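PpBBE-like 1 D396N (Physcomitrella patens subsp. patens, PDB 6EO5) probably oxidises cellobiose as a flavin-dependent oxidase of the berberine bridge enzyme family, using a bi-covalently attached FAD. Local coordinates at residues A[359-364]-A[409-414]. Numbering follows the deposited sequence.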
loop_
_atom_site.group_PDB
_atom_site.type_symbol
_atom_site.label_atom_id
_atom_site.label_comp_id
_atom_site.label_asym_id
_atom_site.label_seq_id
_atom_site.Cartn_x
_atom_site.Cartn_y
_atom_site.Cartn_z
ATOM N N SER A 359 22.906 -6.749 -6.371
ATOM C CA SER A 359 22.922 -5.304 -6.556
ATOM C C SER A 359 21.633 -4.866 -7.250
ATOM O O SER A 359 20.805 -5.685 -7.653
ATOM C CB SER A 359 24.156 -4.881 -7.343
ATOM O OG SER A 359 23.944 -5.077 -8.720
ATOM N N ASN A 360 21.478 -3.556 -7.388
ATOM C CA ASN A 360 20.272 -2.955 -7.940
ATOM C C ASN A 360 19.032 -3.496 -7.221
ATOM O O ASN A 360 18.136 -4.096 -7.816
ATOM C CB ASN A 360 20.211 -3.172 -9.458
ATOM C CG ASN A 360 19.218 -2.243 -10.158
ATOM O OD1 ASN A 360 18.693 -1.289 -9.573
ATOM N ND2 ASN A 360 18.957 -2.527 -11.427
ATOM N N ALA A 361 19.017 -3.279 -5.902
ATOM C CA ALA A 361 17.911 -3.632 -5.018
ATOM C C ALA A 361 17.845 -2.627 -3.868
ATOM O O ALA A 361 18.773 -1.840 -3.651
ATOM C CB ALA A 361 18.070 -5.049 -4.469
ATOM N N TYR A 362 16.742 -2.655 -3.114
ATOM C CA TYR A 362 16.666 -1.866 -1.890
ATOM C C TYR A 362 15.740 -2.541 -0.881
ATOM O O TYR A 362 14.986 -3.460 -1.210
ATOM C CB TYR A 362 16.235 -0.425 -2.177
ATOM C CG TYR A 362 14.883 -0.266 -2.819
ATOM C CD1 TYR A 362 13.746 -0.113 -2.048
ATOM C CD2 TYR A 362 14.748 -0.224 -4.194
ATOM C CE1 TYR A 362 12.505 0.047 -2.639
ATOM C CE2 TYR A 362 13.516 -0.063 -4.793
ATOM C CZ TYR A 362 12.393 0.068 -4.017
ATOM O OH TYR A 362 11.147 0.242 -4.601
ATOM N N PHE A 363 15.829 -2.077 0.372
ATOM C CA PHE A 363 15.206 -2.732 1.525
ATOM C C PHE A 363 14.756 -1.682 2.537
ATOM O O PHE A 363 15.574 -0.877 3.002
ATOM C CB PHE A 363 16.185 -3.723 2.159
ATOM C CG PHE A 363 16.714 -4.732 1.180
ATOM C CD1 PHE A 363 17.814 -4.434 0.376
ATOM C CD2 PHE A 363 16.090 -5.967 1.023
ATOM C CE1 PHE A 363 18.285 -5.353 -0.563
ATOM C CE2 PHE A 363 16.572 -6.889 0.095
ATOM C CZ PHE A 363 17.668 -6.579 -0.693
ATOM N N ILE A 364 13.464 -1.691 2.883
ATOM C CA ILE A 364 12.837 -0.651 3.695
ATOM C C ILE A 364 12.072 -1.320 4.834
ATOM O O ILE A 364 11.328 -2.278 4.605
ATOM C CB ILE A 364 11.895 0.228 2.846
ATOM C CG1 ILE A 364 12.655 0.878 1.695
ATOM C CG2 ILE A 364 11.158 1.291 3.690
ATOM C CD1 ILE A 364 11.765 1.698 0.805
ATOM N N THR A 409 15.358 -12.047 -9.749
ATOM C CA THR A 409 14.265 -12.743 -9.079
ATOM C C THR A 409 14.795 -13.799 -8.123
ATOM O O THR A 409 14.269 -13.968 -7.018
ATOM C CB THR A 409 13.329 -13.367 -10.119
ATOM O OG1 THR A 409 12.754 -12.331 -10.922
ATOM C CG2 THR A 409 12.216 -14.133 -9.453
ATOM N N SER A 410 15.837 -14.526 -8.536
ATOM C CA SER A 410 16.455 -15.506 -7.653
ATOM C C SER A 410 17.141 -14.829 -6.480
ATOM O O SER A 410 17.096 -15.332 -5.354
ATOM C CB SER A 410 17.453 -16.345 -8.437
ATOM O OG SER A 410 16.762 -17.365 -9.122
ATOM N N TYR A 411 17.787 -13.690 -6.732
ATOM C CA TYR A 411 18.469 -12.956 -5.674
ATOM C C TYR A 411 17.502 -12.555 -4.567
ATOM O O TYR A 411 17.750 -12.823 -3.387
ATOM C CB TYR A 411 19.162 -11.741 -6.276
ATOM C CG TYR A 411 19.568 -10.682 -5.293
ATOM C CD1 TYR A 411 20.586 -10.909 -4.374
ATOM C CD2 TYR A 411 18.957 -9.431 -5.306
ATOM C CE1 TYR A 411 20.968 -9.928 -3.481
ATOM C CE2 TYR A 411 19.333 -8.442 -4.423
ATOM C CZ TYR A 411 20.337 -8.698 -3.511
ATOM O OH TYR A 411 20.710 -7.719 -2.630
ATOM N N ILE A 412 16.369 -11.952 -4.928
ATOM C CA ILE A 412 15.471 -11.458 -3.891
ATOM C C ILE A 412 14.705 -12.597 -3.223
ATOM O O ILE A 412 14.244 -12.449 -2.079
ATOM C CB ILE A 412 14.522 -10.384 -4.463
ATOM C CG1 ILE A 412 14.050 -9.465 -3.345
ATOM C CG2 ILE A 412 13.343 -11.012 -5.185
ATOM C CD1 ILE A 412 15.083 -8.432 -2.918
ATOM N N THR A 413 14.579 -13.742 -3.892
ATOM C CA THR A 413 13.929 -14.891 -3.271
ATOM C C THR A 413 14.874 -15.630 -2.325
ATOM O O THR A 413 14.450 -16.094 -1.257
ATOM C CB THR A 413 13.396 -15.825 -4.354
ATOM O OG1 THR A 413 12.373 -15.134 -5.082
ATOM C CG2 THR A 413 12.827 -17.095 -3.747
ATOM N N ARG A 414 16.150 -15.754 -2.699
ATOM C CA ARG A 414 17.158 -16.218 -1.752
ATOM C C ARG A 414 17.154 -15.355 -0.499
ATOM O O ARG A 414 17.179 -15.868 0.628
ATOM C CB ARG A 414 18.540 -16.177 -2.394
ATOM C CG ARG A 414 18.858 -17.286 -3.342
ATOM C CD ARG A 414 20.298 -17.138 -3.781
ATOM N NE ARG A 414 20.499 -16.097 -4.794
ATOM C CZ ARG A 414 20.693 -16.350 -6.093
ATOM N NH1 ARG A 414 20.720 -17.623 -6.524
ATOM N NH2 ARG A 414 20.866 -15.338 -6.958
#
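Tyr-411 of helix 405-420 reaches across to Ala-361 and Phe-363, on strand 361-367, and its course from backbone to hydroxyl gives a worked example of how a helix is seated on a beta-sheet. Its CB points at the strand, and CG lies anti to the backbone N (chi1 163°); beyond it the ring extends toward the strand. Of the ring atoms, CE2 makes the first close contact: the CB of Ala-361 sits 3.6 Å from it, at the ring edge and near the ring plane. The backbone N of Ser-359 lies above the ring plane, out by the rim, 4.3 Å from Tyr-411 CZ. At the tip, the hydroxyl meets the outer edge of Phe-363, with Tyr-411 OH 3.8 Å from Phe-363 CZ and 4.0 Å from Phe-363 CE1; the two side chains approach tip to tip and do not stack. These are van der Waals contacts; the polar need of the hydroxyl is met by the carbonyl oxygen of Met-355, at the end of helix 345-355, a bond that ties the two helices together and should help fix the ring.

One residue on, Ile-412 offers its terminal methyl to the same phenyl ring, Ile-412 CD1 lying 3.7 Å from Phe-363 CE2, as the two side chains pass in opposite directions. Tyr-415 also meets this ring, while Ile-412 touches Met-395 and Ala-397 of adjoining strand 391-398. No hydrogen bond joins the segments; the axes of strand 361-364 and helix 409-414 come within 10.9 Å, their N-to-C directions 28° apart. Such apolar packing is typical of a two-layer alpha+beta arrangement, here on the seven-stranded antiparallel sheet that, as in other berberine bridge enzyme-like proteins of the VAO superfamily, forms the core of the substrate-binding domain.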